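Local coordinates for protein Abbfa_003403 (Acinetobacter baumannii, PDB 4ZXH) that probably assembles and releases a peptide product as a nonribosomal peptide synthetase with condensation, adenylation, peptidyl carrier and thioesterase domains, at residues Leu1238-Asp1241 with Thr1242-Asn1246; Ser1184-Ala1187 with Arg1188-Ala1192; Trp1136-Gly1139 with Gly1140-Ala1143; Ala1095-Pro1099 with Gly1100-Ala1104. All coordinates share one frame; numbering follows the deposited sequence.

All four contacts are local and lie in the C-terminal thioesterase domain. Interaction 3, where strand 1131-1136 gives way to helix 1138-1152, is the buried one; it joins apolar contacts of Phe1138 and Ile1142 to backbone bonds among small residues. Interactions 1, 2 and 4 are partly buried. Interactions 1 and 2 sit on helices 1233-1251 and 1179-1191, which meet through Phe1186, Phe1240 and Tyr1243, but interaction 2 adds an exposed arginine stacked on tryptophan. Interaction 4 is a turn after strand 1093-1096, held by polar backbone and serine groups; it touches interaction 1 through Thr1242 and Leu1238. Helix 1233-1251 thus contacts all three other sites, reaching interaction 3 through Asn1246 and Phe1138.

Interaction 1 (Leu1238-Asp1241 with Thr1242-Asn1246)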
ATOM      1  N   LEU A1238     -12.606 -36.920  -3.991  1.00 26.43           N
ATOM      2  CA  LEU A1238     -13.905 -36.590  -4.562  1.00 23.81           C
ATOM      3  C   LEU A1238     -13.852 -36.722  -6.079  1.00 28.22           C
ATOM      4  O   LEU A1238     -14.766 -37.272  -6.693  1.00 31.90           O
ATOM      5  CB  LEU A1238     -14.349 -35.172  -4.179  1.00 35.86           C
ATOM      6  CG  LEU A1238     -14.605 -34.899  -2.695  1.00 39.88           C
ATOM      7  CD1 LEU A1238     -15.156 -33.511  -2.471  1.00 25.66           C
ATOM      8  CD2 LEU A1238     -15.548 -35.938  -2.159  1.00 44.03           C
ATOM      9  N   TYR A1239     -12.771 -36.239  -6.680  1.00 21.20           N
ATOM     10  CA  TYR A1239     -12.694 -36.177  -8.134  1.00 25.40           C
ATOM     11  C   TYR A1239     -12.426 -37.546  -8.718  1.00 23.95           C
ATOM     12  O   TYR A1239     -12.948 -37.896  -9.772  1.00 36.36           O
ATOM     13  CB  TYR A1239     -11.611 -35.190  -8.597  1.00 19.56           C
ATOM     14  CG  TYR A1239     -11.798 -33.789  -8.049  1.00 30.31           C
ATOM     15  CD1 TYR A1239     -13.062 -33.330  -7.665  1.00 24.12           C
ATOM     16  CD2 TYR A1239     -10.711 -32.922  -7.907  1.00 34.76           C
ATOM     17  CE1 TYR A1239     -13.236 -32.047  -7.153  1.00 31.85           C
ATOM     18  CE2 TYR A1239     -10.875 -31.642  -7.398  1.00 38.89           C
ATOM     19  CZ  TYR A1239     -12.142 -31.208  -7.022  1.00 37.82           C
ATOM     20  OH  TYR A1239     -12.312 -29.941  -6.511  1.00 33.42           O
ATOM     21  N   PHE A1240     -11.599 -38.322  -8.039  1.00 29.97           N
ATOM     22  CA  PHE A1240     -11.300 -39.662  -8.510  1.00 31.08           C
ATOM     23  C   PHE A1240     -12.536 -40.542  -8.329  1.00 32.54           C
ATOM     24  O   PHE A1240     -12.929 -41.244  -9.254  1.00 35.48           O
ATOM     25  CB  PHE A1240     -10.089 -40.248  -7.774  1.00 26.87           C
ATOM     26  CG  PHE A1240      -9.592 -41.534  -8.366  1.00 28.93           C
ATOM     27  CD1 PHE A1240      -9.526 -41.691  -9.740  1.00 27.91           C
ATOM     28  CD2 PHE A1240      -9.182 -42.579  -7.556  1.00 24.30           C
ATOM     29  CE1 PHE A1240      -9.076 -42.874 -10.297  1.00 26.76           C
ATOM     30  CE2 PHE A1240      -8.728 -43.754  -8.097  1.00 24.82           C
ATOM     31  CZ  PHE A1240      -8.672 -43.905  -9.478  1.00 31.56           C
ATOM     32  N   ASP A1241     -13.168 -40.472  -7.155  1.00 29.53           N
ATOM     33  CA  ASP A1241     -14.380 -41.258  -6.878  1.00 23.89           C
ATOM     34  C   ASP A1241     -15.515 -40.955  -7.858  1.00 27.68           C
ATOM     35  O   ASP A1241     -16.196 -41.871  -8.334  1.00 25.78           O
ATOM     36  CB  ASP A1241     -14.866 -41.021  -5.451  1.00 25.40           C
ATOM     37  CG  ASP A1241     -14.047 -41.777  -4.412  1.00 43.24           C
ATOM     38  OD1 ASP A1241     -13.189 -42.637  -4.779  1.00 37.87           O
ATOM     39  OD2 ASP A1241     -14.277 -41.501  -3.211  1.00 45.99           O
ATOM     40  N   THR A1242     -15.717 -39.675  -8.164  1.00 24.74           N
ATOM     41  CA  THR A1242     -16.672 -39.286  -9.206  1.00 28.09           C
ATOM     42  C   THR A1242     -16.339 -39.946 -10.547  1.00 22.26           C
ATOM     43  O   THR A1242     -17.208 -40.547 -11.195  1.00 20.42           O
ATOM     44  CB  THR A1242     -16.716 -37.760  -9.375  1.00 27.24           C
ATOM     45  OG1 THR A1242     -17.310 -37.196  -8.204  1.00 26.46           O
ATOM     46  CG2 THR A1242     -17.547 -37.366 -10.577  1.00 19.31           C
ATOM     47  N   TYR A1243     -15.073 -39.845 -10.935  1.00 19.52           N
ATOM     48  CA  TYR A1243     -14.555 -40.495 -12.130  1.00 18.97           C
ATOM     49  C   TYR A1243     -14.870 -42.003 -12.120  1.00 26.69           C
ATOM     50  O   TYR A1243     -15.397 -42.544 -13.109  1.00 22.56           O
ATOM     51  CB  TYR A1243     -13.043 -40.235 -12.240  1.00 22.55           C
ATOM     52  CG  TYR A1243     -12.353 -40.879 -13.432  1.00 27.33           C
ATOM     53  CD1 TYR A1243     -12.422 -40.295 -14.692  1.00 17.40           C
ATOM     54  CD2 TYR A1243     -11.604 -42.064 -13.285  1.00 26.83           C
ATOM     55  CE1 TYR A1243     -11.801 -40.875 -15.780  1.00 18.50           C
ATOM     56  CE2 TYR A1243     -10.966 -42.650 -14.359  1.00 24.50           C
ATOM     57  CZ  TYR A1243     -11.069 -42.042 -15.610  1.00 31.96           C
ATOM     58  OH  TYR A1243     -10.453 -42.587 -16.706  1.00 34.07           O
ATOM     59  N   LEU A1244     -14.584 -42.676 -11.002  1.00 27.90           N
ATOM     60  CA  LEU A1244     -14.828 -44.120 -10.905  1.00 22.51           C
ATOM     61  C   LEU A1244     -16.317 -44.420 -11.011  1.00 29.16           C
ATOM     62  O   LEU A1244     -16.704 -45.409 -11.620  1.00 35.00           O
ATOM     63  CB  LEU A1244     -14.266 -44.701  -9.595  1.00 23.96           C
ATOM     64  CG  LEU A1244     -12.736 -44.718  -9.477  1.00 34.32           C
ATOM     65  CD1 LEU A1244     -12.309 -45.136  -8.106  1.00 25.53           C
ATOM     66  CD2 LEU A1244     -12.096 -45.609 -10.521  1.00 23.85           C
ATOM     67  N   ALA A1245     -17.143 -43.553 -10.423  1.00 32.16           N
ATOM     68  CA  ALA A1245     -18.586 -43.767 -10.353  1.00 26.80           C
ATOM     69  C   ALA A1245     -19.202 -43.710 -11.736  1.00 28.30           C
ATOM     70  O   ALA A1245     -20.042 -44.542 -12.106  1.00 25.64           O
ATOM     71  CB  ALA A1245     -19.224 -42.743  -9.456  1.00 24.30           C
ATOM     72  N   ASN A1246     -18.770 -42.724 -12.513  1.00 25.35           N
ATOM     73  CA  ASN A1246     -19.249 -42.605 -13.879  1.00 21.06           C
ATOM     74  C   ASN A1246     -18.763 -43.781 -14.712  1.00 27.83           C
ATOM     75  O   ASN A1246     -19.473 -44.244 -15.607  1.00 28.41           O
ATOM     76  CB  ASN A1246     -18.811 -41.279 -14.481  1.00 24.73           C
ATOM     77  CG  ASN A1246     -19.635 -40.107 -13.960  1.00 28.74           C
ATOM     78  OD1 ASN A1246     -20.786 -40.276 -13.529  1.00 25.51           O
ATOM     79  ND2 ASN A1246     -19.056 -38.907 -14.012  1.00 31.32           N
TER
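Leu1244 lays its isobutyl group over one face of the Phe1240 ring, one turn further along helix 1233-1251. Its CD1 is 4.1 Å from the ring centroid and only 20° off the normal, a CH-pi contact displaced toward the rim, with 3.8 Å from CD1 to Phe1240 CE2. The other methyl, CD2, reaches Phe1240 CZ at 4.0 Å, and both branches therefore take part. Phe1240 carries CG anti to its own backbone N (chi1 -171°), which tilts the outward-pointing ring toward the following turn. Tyr1243 meets the same ring at a slant: its CD2 lies 4.0 Å from Phe1240 CE1. The tyrosine hydroxyl goes to Asp1189 of helix 1179-1191, while Phe1186 of that helix packs against both aromatic rings. A flat ring suits this place because it can touch a leucine, a tyrosine and a neighbouring helix at once.

Another side of the helix carries Thr1242. Its OG1 donates to Leu1238 O at 3.0 Å, and its N binds the same oxygen, also at 3.0 Å; the two donors come from opposite faces of the carbonyl plane. Threonine can thus turn its hydroxyl back to the helix. Two bonds grip one carbonyl oxygen, so the buried hydroxyl has a local acceptor, as the tyrosine hydroxyl has Asp1189, whereas the Phe1240-Leu1244 contact relies on dispersion.

Interaction 2 (Ser1184-Ala1187 with Arg1188-Ala1192); sequences SWFA and RDLAA
The guanidinium of Arg1188 lies flat on the indole of Trp1185, three residues earlier in helix 1179-1191. The centres are 4.7 Å apart and the planes differ by 8°, with Arg1188 NH2 above Trp1185 CG at 3.9 Å. The two side chains run side by side and point the same way. Arginine suits an exposed position here, since its long chain can cover part of the tryptophan while its charge stays near water. The chain bends at chi3 (63°), which turns the planar head over the ring.

That head is also held from the side: Asp1189 meets the guanidinium edge, its CG in the plane and OD1 tilted from it. Arg1188 NE gives a 2.8 Å hydrogen bond to Asp1189 OD1 within a salt bridge, approaching from about 40° above the carboxylate plane; NH2 adds weaker bonds. Stack and salt bridge together restrict rotation of the guanidinium, and Asp1189 OD2 is hydrogen-bonded to Tyr1243 OH on helix 1233-1251.

Along the apolar side, Leu1190 touches the Phe1186 ring one turn back, its CD1 reaching Phe1186 CZ at 3.9 Å. Underneath, backbone bonds such as Asp1189 N to Trp1185 O (2.8 Å) set this spacing, and that from Leu1190 N to Phe1186 O is weak. Phe1186 and Leu1190 lean on helices 1233-1251 and 1210-1223, respectively. This helix belongs to the helical insertion between strands 1157-1163 and 1262-1267, consistent with the lid region of alpha/beta-hydrolase thioesterases.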
ATOM      1  N   SER A1184      -3.945 -44.225 -13.773  1.00 24.80           N
ATOM      2  CA  SER A1184      -3.226 -43.745 -14.938  1.00 24.54           C
ATOM      3  C   SER A1184      -4.196 -43.104 -15.943  1.00 24.65           C
ATOM      4  O   SER A1184      -3.948 -41.996 -16.446  1.00 22.75           O
ATOM      5  CB  SER A1184      -2.446 -44.860 -15.599  1.00 25.61           C
ATOM      6  OG  SER A1184      -1.918 -44.365 -16.814  1.00 24.73           O
ATOM      7  N   TRP A1185      -5.312 -43.781 -16.208  1.00 23.95           N
ATOM      8  CA  TRP A1185      -6.372 -43.195 -17.026  1.00 25.74           C
ATOM      9  C   TRP A1185      -6.844 -41.867 -16.460  1.00 26.88           C
ATOM     10  O   TRP A1185      -6.932 -40.878 -17.183  1.00 22.66           O
ATOM     11  CB  TRP A1185      -7.558 -44.139 -17.149  1.00 22.59           C
ATOM     12  CG  TRP A1185      -7.259 -45.330 -17.978  1.00 29.13           C
ATOM     13  CD1 TRP A1185      -6.106 -45.584 -18.669  1.00 25.59           C
ATOM     14  CD2 TRP A1185      -8.117 -46.439 -18.213  1.00 33.86           C
ATOM     15  NE1 TRP A1185      -6.192 -46.791 -19.309  1.00 24.83           N
ATOM     16  CE2 TRP A1185      -7.421 -47.340 -19.045  1.00 27.86           C
ATOM     17  CE3 TRP A1185      -9.409 -46.767 -17.797  1.00 38.73           C
ATOM     18  CZ2 TRP A1185      -7.968 -48.530 -19.472  1.00 23.43           C
ATOM     19  CZ3 TRP A1185      -9.949 -47.961 -18.215  1.00 33.97           C
ATOM     20  CH2 TRP A1185      -9.227 -48.827 -19.045  1.00 28.12           C
ATOM     21  N   PHE A1186      -7.116 -41.845 -15.166  1.00 19.18           N
ATOM     22  CA  PHE A1186      -7.631 -40.646 -14.541  1.00 25.56           C
ATOM     23  C   PHE A1186      -6.670 -39.471 -14.684  1.00 33.23           C
ATOM     24  O   PHE A1186      -7.095 -38.336 -14.963  1.00 28.64           O
ATOM     25  CB  PHE A1186      -7.920 -40.891 -13.068  1.00 19.31           C
ATOM     26  CG  PHE A1186      -8.417 -39.682 -12.362  1.00 18.77           C
ATOM     27  CD1 PHE A1186      -9.576 -39.049 -12.794  1.00 17.85           C
ATOM     28  CD2 PHE A1186      -7.742 -39.175 -11.270  1.00 19.43           C
ATOM     29  CE1 PHE A1186     -10.047 -37.923 -12.157  1.00 17.58           C
ATOM     30  CE2 PHE A1186      -8.215 -38.041 -10.617  1.00 39.29           C
ATOM     31  CZ  PHE A1186      -9.371 -37.409 -11.070  1.00 18.21           C
ATOM     32  N   ALA A1187      -5.377 -39.745 -14.512  1.00 25.55           N
ATOM     33  CA  ALA A1187      -4.363 -38.707 -14.681  1.00 24.95           C
ATOM     34  C   ALA A1187      -4.412 -38.124 -16.102  1.00 22.66           C
ATOM     35  O   ALA A1187      -4.436 -36.911 -16.281  1.00 23.92           O
ATOM     36  CB  ALA A1187      -2.994 -39.260 -14.378  1.00 26.17           C
ATOM     37  N   ARG A1188      -4.460 -39.006 -17.099  1.00 18.30           N
ATOM     38  CA  ARG A1188      -4.554 -38.603 -18.497  1.00 18.79           C
ATOM     39  C   ARG A1188      -5.817 -37.782 -18.774  1.00 23.02           C
ATOM     40  O   ARG A1188      -5.736 -36.691 -19.346  1.00 31.43           O
ATOM     41  CB  ARG A1188      -4.520 -39.835 -19.414  1.00 18.32           C
ATOM     42  CG  ARG A1188      -4.780 -39.521 -20.878  1.00 17.95           C
ATOM     43  CD  ARG A1188      -5.201 -40.746 -21.651  1.00 28.14           C
ATOM     44  NE  ARG A1188      -6.465 -41.274 -21.139  1.00 40.33           N
ATOM     45  CZ  ARG A1188      -6.936 -42.489 -21.395  1.00 47.56           C
ATOM     46  NH1 ARG A1188      -6.247 -43.330 -22.158  1.00 50.58           N
ATOM     47  NH2 ARG A1188      -8.092 -42.865 -20.870  1.00 49.65           N
ATOM     48  N   ASP A1189      -6.972 -38.300 -18.365  1.00 26.26           N
ATOM     49  CA  ASP A1189      -8.256 -37.634 -18.618  1.00 27.82           C
ATOM     50  C   ASP A1189      -8.413 -36.344 -17.807  1.00 29.08           C
ATOM     51  O   ASP A1189      -9.267 -35.506 -18.099  1.00 31.95           O
ATOM     52  CB  ASP A1189      -9.430 -38.583 -18.323  1.00 19.26           C
ATOM     53  CG  ASP A1189      -9.412 -39.829 -19.211  1.00 31.70           C
ATOM     54  OD1 ASP A1189      -8.697 -39.788 -20.238  1.00 31.17           O
ATOM     55  OD2 ASP A1189     -10.114 -40.838 -18.902  1.00 37.01           O
ATOM     56  N   LEU A1190      -7.584 -36.190 -16.790  1.00 25.49           N
ATOM     57  CA  LEU A1190      -7.539 -34.960 -16.016  1.00 15.39           C
ATOM     58  C   LEU A1190      -6.907 -33.811 -16.806  1.00 24.06           C
ATOM     59  O   LEU A1190      -7.345 -32.673 -16.721  1.00 33.93           O
ATOM     60  CB  LEU A1190      -6.738 -35.211 -14.748  1.00 23.07           C
ATOM     61  CG  LEU A1190      -6.943 -34.388 -13.498  1.00 29.79           C
ATOM     62  CD1 LEU A1190      -8.417 -34.308 -13.169  1.00 37.24           C
ATOM     63  CD2 LEU A1190      -6.173 -35.082 -12.388  1.00 37.10           C
ATOM     64  N   ALA A1191      -5.858 -34.115 -17.567  1.00 21.68           N
ATOM     65  CA  ALA A1191      -5.092 -33.090 -18.263  1.00 24.63           C
ATOM     66  C   ALA A1191      -5.592 -32.805 -19.674  1.00 31.86           C
ATOM     67  O   ALA A1191      -5.421 -31.687 -20.183  1.00 35.23           O
ATOM     68  CB  ALA A1191      -3.639 -33.483 -18.314  1.00 16.73           C
ATOM     69  N   ALA A1192      -6.185 -33.812 -20.311  1.00 28.33           N
ATOM     70  CA  ALA A1192      -6.602 -33.685 -21.702  1.00 25.03           C
ATOM     71  C   ALA A1192      -7.592 -32.528 -21.938  1.00 32.25           C
ATOM     72  O   ALA A1192      -7.540 -31.877 -22.982  1.00 27.34           O
ATOM     73  CB  ALA A1192      -7.183 -34.982 -22.190  1.00 14.99           C
TER

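Interaction 3 (Trp1136-Gly1139 with Gly1140-Ala1143)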
ATOM      1  N   TRP A1136     -20.940 -33.902 -24.265  1.00 17.75           N
ATOM      2  CA  TRP A1136     -19.743 -34.329 -24.942  1.00 23.55           C
ATOM      3  C   TRP A1136     -19.403 -35.683 -24.358  1.00 25.35           C
ATOM      4  O   TRP A1136     -19.555 -35.885 -23.158  1.00 25.89           O
ATOM      5  CB  TRP A1136     -18.597 -33.319 -24.760  1.00 15.77           C
ATOM      6  CG  TRP A1136     -17.289 -33.934 -25.094  1.00 17.38           C
ATOM      7  CD1 TRP A1136     -16.822 -34.240 -26.342  1.00 15.64           C
ATOM      8  CD2 TRP A1136     -16.286 -34.365 -24.175  1.00 27.36           C
ATOM      9  NE1 TRP A1136     -15.574 -34.818 -26.257  1.00 17.62           N
ATOM     10  CE2 TRP A1136     -15.225 -34.915 -24.932  1.00 29.66           C
ATOM     11  CE3 TRP A1136     -16.171 -34.338 -22.778  1.00 29.89           C
ATOM     12  CZ2 TRP A1136     -14.073 -35.441 -24.344  1.00 28.52           C
ATOM     13  CZ3 TRP A1136     -15.012 -34.861 -22.187  1.00 28.18           C
ATOM     14  CH2 TRP A1136     -13.991 -35.410 -22.971  1.00 26.30           C
ATOM     15  N   CYS A1137     -18.971 -36.622 -25.188  1.00 32.11           N
ATOM     16  CA  CYS A1137     -18.598 -37.947 -24.682  1.00 34.01           C
ATOM     17  C   CYS A1137     -19.752 -38.570 -23.860  1.00 30.80           C
ATOM     18  O   CYS A1137     -20.904 -38.618 -24.310  1.00 32.93           O
ATOM     19  CB  CYS A1137     -17.313 -37.839 -23.844  1.00 27.86           C
ATOM     20  SG  CYS A1137     -16.494 -39.402 -23.386  1.00 34.73           S
ATOM     21  N   PHE A1138     -19.441 -39.008 -22.649  1.00 17.05           N
ATOM     22  CA  PHE A1138     -20.403 -39.658 -21.756  1.00 23.23           C
ATOM     23  C   PHE A1138     -21.635 -38.779 -21.454  1.00 26.64           C
ATOM     24  O   PHE A1138     -22.739 -39.288 -21.233  1.00 24.72           O
ATOM     25  CB  PHE A1138     -19.672 -40.048 -20.480  1.00 22.79           C
ATOM     26  CG  PHE A1138     -20.504 -40.776 -19.479  1.00 29.78           C
ATOM     27  CD1 PHE A1138     -20.922 -42.069 -19.715  1.00 31.09           C
ATOM     28  CD2 PHE A1138     -20.818 -40.180 -18.262  1.00 27.98           C
ATOM     29  CE1 PHE A1138     -21.679 -42.747 -18.773  1.00 34.21           C
ATOM     30  CE2 PHE A1138     -21.562 -40.852 -17.314  1.00 25.53           C
ATOM     31  CZ  PHE A1138     -21.994 -42.137 -17.569  1.00 25.76           C
ATOM     32  N   GLY A1139     -21.450 -37.460 -21.474  1.00 22.16           N
ATOM     33  CA  GLY A1139     -22.579 -36.544 -21.370  1.00 24.44           C
ATOM     34  C   GLY A1139     -23.704 -36.870 -22.354  1.00 30.98           C
ATOM     35  O   GLY A1139     -24.878 -36.886 -21.978  1.00 32.65           O
ATOM     36  N   GLY A1140     -23.338 -37.135 -23.610  1.00 26.19           N
ATOM     37  CA  GLY A1140     -24.275 -37.621 -24.607  1.00 33.84           C
ATOM     38  C   GLY A1140     -25.077 -38.834 -24.153  1.00 38.44           C
ATOM     39  O   GLY A1140     -26.289 -38.899 -24.408  1.00 40.72           O
ATOM     40  N   ALA A1141     -24.425 -39.784 -23.469  1.00 31.20           N
ATOM     41  CA  ALA A1141     -25.119 -40.987 -22.985  1.00 22.50           C
ATOM     42  C   ALA A1141     -26.121 -40.671 -21.864  1.00 29.28           C
ATOM     43  O   ALA A1141     -27.215 -41.219 -21.841  1.00 31.74           O
ATOM     44  CB  ALA A1141     -24.135 -42.012 -22.521  1.00 22.17           C
ATOM     45  N   ILE A1142     -25.744 -39.790 -20.940  1.00 27.69           N
ATOM     46  CA  ILE A1142     -26.676 -39.282 -19.936  1.00 23.21           C
ATOM     47  C   ILE A1142     -27.895 -38.653 -20.595  1.00 37.39           C
ATOM     48  O   ILE A1142     -29.035 -38.997 -20.246  1.00 32.74           O
ATOM     49  CB  ILE A1142     -26.013 -38.254 -19.028  1.00 22.10           C
ATOM     50  CG1 ILE A1142     -24.904 -38.924 -18.213  1.00 21.45           C
ATOM     51  CG2 ILE A1142     -27.029 -37.600 -18.123  1.00 23.14           C
ATOM     52  CD1 ILE A1142     -24.164 -37.994 -17.312  1.00 20.53           C
ATOM     53  N   ALA A1143     -27.650 -37.765 -21.567  1.00 23.54           N
ATOM     54  CA  ALA A1143     -28.721 -37.111 -22.333  1.00 24.63           C
ATOM     55  C   ALA A1143     -29.696 -38.099 -22.940  1.00 29.14           C
ATOM     56  O   ALA A1143     -30.907 -37.867 -22.949  1.00 27.99           O
ATOM     57  CB  ALA A1143     -28.144 -36.254 -23.424  1.00 23.72           C
TER
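The Phe1138 ring is met at a slant by Ile1142, whose CD1 lies 3.9 Å from Phe1138 CE2, with Ala1141 CB further off, 4.3 Å from Phe1138 CD1. With its CG anti to the backbone N (chi1 -178°), the phenyl group swings outward from the helix and leans slightly toward the next turn, where its CE2 side meets Ile1142. On the preceding indole, Cys1137 CB stands 3.6 Å above the plane of Trp1136, over its centre, while Trp1136 NE1 hydrogen-bonds to His1297 O.

Below the side chains, the first turn of helix 1138-1152 is made by Ile1142 N to Phe1138 O (3.1 Å) and Ala1143 N to Gly1139 O (2.9 Å). Gly1140, without a side chain, lies close against the turn; its N makes a weak bond to Cys1137 O, which also hydrogen-bonds with Thr1165 OG1.

Cys1137 has a positive phi (54°), the strained backbone expected at a nucleophile elbow, and with His1297 and Asp1164 it probably forms the triad. The chemistry divides accordingly: phenylalanine and isoleucine fill the apolar core, whereas Gly1139, a small residue of the elbow pattern, is consistent with the close turn that leaves Cys1137 against His1297.

Interaction 4 (Ala1095-Pro1099 with Gly1100-Ala1104)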
ATOM      1  N   ALA A1095     -25.459 -26.297 -17.653  1.00 23.48           N
ATOM      2  CA  ALA A1095     -24.651 -27.505 -17.635  1.00 31.15           C
ATOM      3  C   ALA A1095     -24.724 -28.074 -16.242  1.00 33.67           C
ATOM      4  O   ALA A1095     -24.905 -27.327 -15.275  1.00 34.39           O
ATOM      5  CB  ALA A1095     -23.191 -27.216 -18.032  1.00 17.92           C
ATOM      6  N   ILE A1096     -24.590 -29.391 -16.132  1.00 25.32           N
ATOM      7  CA  ILE A1096     -24.732 -30.030 -14.840  1.00 20.79           C
ATOM      8  C   ILE A1096     -23.500 -30.831 -14.456  1.00 26.11           C
ATOM      9  O   ILE A1096     -23.115 -31.776 -15.145  1.00 29.98           O
ATOM     10  CB  ILE A1096     -25.957 -30.927 -14.825  1.00 22.71           C
ATOM     11  CG1 ILE A1096     -27.209 -30.067 -15.024  1.00 28.27           C
ATOM     12  CG2 ILE A1096     -26.012 -31.723 -13.534  1.00 25.71           C
ATOM     13  CD1 ILE A1096     -28.514 -30.787 -14.786  1.00 33.98           C
ATOM     14  N   GLN A1097     -22.868 -30.438 -13.355  1.00 22.89           N
ATOM     15  CA  GLN A1097     -21.761 -31.215 -12.809  1.00 28.87           C
ATOM     16  C   GLN A1097     -22.289 -32.294 -11.839  1.00 31.76           C
ATOM     17  O   GLN A1097     -23.398 -32.195 -11.328  1.00 39.30           O
ATOM     18  CB  GLN A1097     -20.773 -30.294 -12.094  1.00 20.42           C
ATOM     19  CG  GLN A1097     -21.334 -29.718 -10.825  1.00 21.22           C
ATOM     20  CD  GLN A1097     -20.415 -28.707 -10.213  1.00 38.87           C
ATOM     21  OE1 GLN A1097     -19.250 -28.586 -10.603  1.00 45.08           O
ATOM     22  NE2 GLN A1097     -20.940 -27.940  -9.268  1.00 41.79           N
ATOM     23  N   SER A1098     -21.495 -33.318 -11.575  1.00 25.53           N
ATOM     24  CA  SER A1098     -21.911 -34.341 -10.617  1.00 31.64           C
ATOM     25  C   SER A1098     -21.843 -33.862  -9.161  1.00 32.60           C
ATOM     26  O   SER A1098     -20.893 -33.180  -8.758  1.00 37.54           O
ATOM     27  CB  SER A1098     -21.048 -35.593 -10.799  1.00 24.77           C
ATOM     28  OG  SER A1098     -21.263 -36.515  -9.756  1.00 26.85           O
ATOM     29  N   PRO A1099     -22.849 -34.223  -8.361  1.00 33.33           N
ATOM     30  CA  PRO A1099     -22.793 -33.983  -6.907  1.00 40.93           C
ATOM     31  C   PRO A1099     -21.507 -34.553  -6.282  1.00 39.10           C
ATOM     32  O   PRO A1099     -20.989 -34.043  -5.290  1.00 36.71           O
ATOM     33  CB  PRO A1099     -24.023 -34.727  -6.371  1.00 35.27           C
ATOM     34  CG  PRO A1099     -24.965 -34.806  -7.524  1.00 36.32           C
ATOM     35  CD  PRO A1099     -24.098 -34.884  -8.773  1.00 38.06           C
ATOM     36  N   GLY A1100     -20.989 -35.615  -6.886  1.00 30.97           N
ATOM     37  CA  GLY A1100     -19.763 -36.213  -6.411  1.00 30.88           C
ATOM     38  C   GLY A1100     -18.583 -35.253  -6.290  1.00 36.64           C
ATOM     39  O   GLY A1100     -17.646 -35.526  -5.527  1.00 36.92           O
ATOM     40  N   LEU A1101     -18.605 -34.147  -7.041  1.00 35.02           N
ATOM     41  CA  LEU A1101     -17.486 -33.208  -7.013  1.00 29.22           C
ATOM     42  C   LEU A1101     -17.513 -32.320  -5.771  1.00 41.53           C
ATOM     43  O   LEU A1101     -16.509 -31.681  -5.450  1.00 43.07           O
ATOM     44  CB  LEU A1101     -17.471 -32.325  -8.256  1.00 20.72           C
ATOM     45  CG  LEU A1101     -17.179 -32.928  -9.634  1.00 27.75           C
ATOM     46  CD1 LEU A1101     -16.970 -31.820 -10.690  1.00 17.41           C
ATOM     47  CD2 LEU A1101     -16.011 -33.919  -9.620  1.00 18.31           C
ATOM     48  N   ILE A1102     -18.649 -32.296  -5.066  1.00 38.69           N
ATOM     49  CA  ILE A1102     -18.819 -31.402  -3.923  1.00 40.54           C
ATOM     50  C   ILE A1102     -19.052 -32.120  -2.586  1.00 47.52           C
ATOM     51  O   ILE A1102     -18.621 -31.643  -1.535  1.00 54.46           O
ATOM     52  CB  ILE A1102     -19.978 -30.433  -4.177  1.00 52.18           C
ATOM     53  CG1 ILE A1102     -19.683 -29.585  -5.420  1.00 64.34           C
ATOM     54  CG2 ILE A1102     -20.215 -29.553  -2.972  1.00 54.38           C
ATOM     55  CD1 ILE A1102     -20.396 -30.062  -6.670  1.00 70.89           C
ATOM     56  N   GLU A1103     -19.731 -33.261  -2.612  1.00 46.53           N
ATOM     57  CA  GLU A1103     -19.969 -34.013  -1.381  1.00 49.89           C
ATOM     58  C   GLU A1103     -19.484 -35.449  -1.536  1.00 47.08           C
ATOM     59  O   GLU A1103     -19.690 -36.064  -2.575  1.00 50.99           O
ATOM     60  CB  GLU A1103     -21.452 -33.997  -0.999  1.00 52.47           C
ATOM     61  CG  GLU A1103     -21.726 -34.519   0.399  1.00 63.73           C
ATOM     62  CD  GLU A1103     -23.193 -34.828   0.628  1.00 87.27           C
ATOM     63  OE1 GLU A1103     -24.010 -34.545  -0.274  1.00 90.97           O
ATOM     64  OE2 GLU A1103     -23.529 -35.366   1.708  1.00 99.51           O
ATOM     65  N   ALA A1104     -18.839 -35.985  -0.507  1.00 43.71           N
ATOM     66  CA  ALA A1104     -18.306 -37.334  -0.596  1.00 43.52           C
ATOM     67  C   ALA A1104     -19.415 -38.375  -0.787  1.00 47.00           C
ATOM     68  O   ALA A1104     -20.498 -38.260  -0.200  1.00 45.94           O
ATOM     69  CB  ALA A1104     -17.481 -37.648   0.629  1.00 32.62           C
TER
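An ST turn followed by a short 3-10 segment bends the chain between Ser1098 and Gly1100. The hydroxyl Ser1098 OG accepts from Gly1100 N at 3.0 Å, and Ser1098 O takes Leu1101 N, also at 3.0 Å. That second donor stands well above the carbonyl plane (51° out of it). Serine fits because its OG, anti to its own N (chi1 170°), lies beside the carbonyl side and reaches the amide two residues on. Proline at 1099 has a ring that fixes phi and needs no amide partner.

Pro1099 O is gripped twice, by Ile1102 N at 2.9 Å and Glu1103 N at 3.1 Å; the latter arrives nearly in line with the carbonyl bond. The turn follows strand 1093-1096 of the mixed sheet in this alpha/beta-hydrolase-type domain, and it leads by a loop to helix 1111-1125.

Gln1097 crosses Ile1102 at about a right angle, with Gln1097 CD 3.8 Å from Ile1102 CD1, while Gln1097 OE1 lies 4.0 Å from Leu1101 CD1. Its NE2 makes a weak hydrogen bond to Ser1053 O. Both Gln1097 and Leu1101 also touch Pro977, at the start of helix 977-990.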